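Local coordinates for class II aldolase/adducin domain protein (Pseudomonas syringae pv. phaseolicola 1448A, PDB 3OCR) that is of unknown substrate but probably acts as a metal-dependent lyase of the class II aldolase type, at residues V125-T130 with M185-H190. Numbering follows the deposited sequence.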
loop_
_atom_site.group_PDB
_atom_site.type_symbol
_atom_site.label_atom_id
_atom_site.label_comp_id
_atom_site.label_asym_id
_atom_site.label_seq_id
_atom_site.Cartn_x
_atom_site.Cartn_y
_atom_site.Cartn_z
ATOM N N VAL A 125 19.879 20.373 0.889
ATOM C CA VAL A 125 18.518 20.728 1.312
ATOM C C VAL A 125 17.531 19.892 0.500
ATOM O O VAL A 125 17.512 19.960 -0.740
ATOM C CB VAL A 125 18.216 22.241 1.154
ATOM C CG1 VAL A 125 16.751 22.572 1.585
ATOM C CG2 VAL A 125 19.228 23.090 1.965
ATOM N N LEU A 126 16.734 19.101 1.206
ATOM C CA LEU A 126 15.749 18.212 0.604
ATOM C C LEU A 126 14.341 18.637 0.903
ATOM O O LEU A 126 13.993 18.933 2.051
ATOM C CB LEU A 126 15.947 16.804 1.145
ATOM C CG LEU A 126 17.383 16.244 1.150
ATOM C CD1 LEU A 126 17.418 14.850 1.765
ATOM C CD2 LEU A 126 18.025 16.244 -0.226
ATOM N N HIS A 127 13.486 18.619 -0.108
ATOM C CA HIS A 127 12.101 18.927 0.155
ATOM C C HIS A 127 11.208 17.864 -0.472
ATOM O O HIS A 127 11.407 17.520 -1.631
ATOM C CB HIS A 127 11.760 20.323 -0.381
ATOM C CG HIS A 127 10.298 20.604 -0.384
ATOM N ND1 HIS A 127 9.522 20.509 0.753
ATOM C CD2 HIS A 127 9.457 20.933 -1.393
ATOM C CE1 HIS A 127 8.269 20.793 0.448
ATOM N NE2 HIS A 127 8.203 21.056 -0.846
ATOM N N THR A 128 10.255 17.315 0.281
ATOM C CA THR A 128 9.356 16.280 -0.300
ATOM C C THR A 128 7.876 16.564 -0.096
ATOM O O THR A 128 7.477 17.322 0.825
ATOM C CB THR A 128 9.636 14.827 0.224
ATOM O OG1 THR A 128 9.486 14.803 1.634
ATOM C CG2 THR A 128 11.055 14.315 -0.133
ATOM N N HIS A 129 7.071 15.943 -0.973
ATOM C CA HIS A 129 5.616 16.000 -0.906
ATOM C C HIS A 129 5.057 14.592 -0.874
ATOM O O HIS A 129 4.468 14.144 -1.856
ATOM C CB HIS A 129 5.032 16.655 -2.153
ATOM C CG HIS A 129 5.246 18.130 -2.251
ATOM N ND1 HIS A 129 4.976 18.824 -3.412
ATOM C CD2 HIS A 129 5.676 19.046 -1.352
ATOM C CE1 HIS A 129 5.248 20.104 -3.229
ATOM N NE2 HIS A 129 5.676 20.265 -1.988
ATOM N N THR A 130 5.235 13.879 0.223
ATOM C CA THR A 130 4.750 12.512 0.329
ATOM C C THR A 130 3.388 12.517 0.973
ATOM O O THR A 130 3.048 13.465 1.683
ATOM C CB THR A 130 5.686 11.646 1.241
ATOM O OG1 THR A 130 5.692 12.184 2.585
ATOM C CG2 THR A 130 7.095 11.594 0.664
HETATM N N MSE A 185 12.406 20.738 9.121
HETATM C CA MSE A 185 11.248 21.623 9.157
HETATM C C MSE A 185 10.004 20.946 8.582
HETATM O O MSE A 185 10.038 20.229 7.555
HETATM C CB MSE A 185 11.507 22.940 8.425
HETATM C CG MSE A 185 10.424 24.060 8.732
HETATM SE SE MSE A 185 11.091 25.893 8.489
HETATM C CE MSE A 185 12.081 25.386 6.867
ATOM N N ILE A 186 8.895 21.182 9.252
ATOM C CA ILE A 186 7.645 20.762 8.689
ATOM C C ILE A 186 6.997 22.009 8.097
ATOM O O ILE A 186 6.703 23.007 8.797
ATOM C CB ILE A 186 6.766 19.987 9.734
ATOM C CG1 ILE A 186 7.413 18.630 10.032
ATOM C CG2 ILE A 186 5.329 19.804 9.231
ATOM C CD1 ILE A 186 6.702 17.791 11.156
ATOM N N LEU A 187 6.802 21.967 6.790
ATOM C CA LEU A 187 6.136 23.060 6.091
ATOM C C LEU A 187 4.644 22.744 6.165
ATOM O O LEU A 187 4.153 21.866 5.475
ATOM C CB LEU A 187 6.637 23.133 4.633
ATOM C CG LEU A 187 8.152 23.257 4.462
ATOM C CD1 LEU A 187 8.573 22.859 3.050
ATOM C CD2 LEU A 187 8.664 24.670 4.808
ATOM N N ARG A 188 3.934 23.423 7.074
ATOM C CA ARG A 188 2.555 23.092 7.328
ATOM C C ARG A 188 1.724 23.151 6.043
ATOM O O ARG A 188 1.900 24.061 5.209
ATOM C CB ARG A 188 1.925 24.036 8.397
ATOM C CG ARG A 188 2.514 23.950 9.799
ATOM C CD ARG A 188 1.589 24.724 10.735
ATOM N NE ARG A 188 2.187 25.020 12.030
ATOM C CZ ARG A 188 2.121 24.234 13.099
ATOM N NH1 ARG A 188 1.489 23.062 13.051
ATOM N NH2 ARG A 188 2.697 24.630 14.232
ATOM N N ASN A 189 0.824 22.175 5.919
ATOM C CA ASN A 189 -0.049 21.951 4.772
ATOM C C ASN A 189 0.738 21.828 3.482
ATOM O O ASN A 189 0.241 22.173 2.422
ATOM C CB ASN A 189 -1.056 23.085 4.626
ATOM C CG ASN A 189 -1.853 23.307 5.898
ATOM O OD1 ASN A 189 -1.566 24.243 6.627
ATOM N ND2 ASN A 189 -2.829 22.425 6.189
ATOM N N HIS A 190 1.983 21.407 3.556
ATOM C CA HIS A 190 2.784 21.548 2.354
ATOM C C HIS A 190 3.684 20.351 2.172
ATOM O O HIS A 190 3.661 19.747 1.098
ATOM C CB HIS A 190 3.526 22.914 2.371
ATOM C CG HIS A 190 4.390 23.171 1.168
ATOM N ND1 HIS A 190 5.170 24.300 1.043
ATOM C CD2 HIS A 190 4.611 22.437 0.049
ATOM C CE1 HIS A 190 5.818 24.260 -0.111
ATOM N NE2 HIS A 190 5.505 23.132 -0.726
#
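A cluster of three histidines, placed like the zinc site of class II aldolases such as fuculose-phosphate aldolase, brings His127 and His129 of 125-130 against His190 of 185-190. The three NE2 atoms converge: His127 NE2 lies 2.9 Å from His129 NE2 and 3.4 Å from His190 NE2, while His129 NE2 and His190 NE2 are 3.1 Å apart. Histidine suits these places because one ring nitrogen can point into the cluster while the other is anchored, as in His127 and His129: His127 ND1 bonds to Leu192 O and His129 ND1 to Asp52 OD2, which helps set the rotation of both rings. His127 sets its edge toward the face of His190, planes at 76° in an offset edge-to-face pair; His129 meets His190 rim to rim.

In the sheet, strand 191-196 separates strands 124-128 and 184-187, so the two meet mainly through side chains that reach past it. His127 and His129 form the His-x-His at one strand's end; His190 follows Asn189 in the turn after strand 184-187, where His190 N weakly bonds back to Leu187 O. The corresponding histidines bind zinc in relatives, so a metal-binding role is probable here. With CG anti to the backbone nitrogen (chi1 -180°), the His190 ring swings out toward 125-130 and its NE2 comes up to the other two. Leu187, branched and apolar, lays CD1 3.3 Å from His127 CE1. Gln148 of a second subunit touches both His129 and His190.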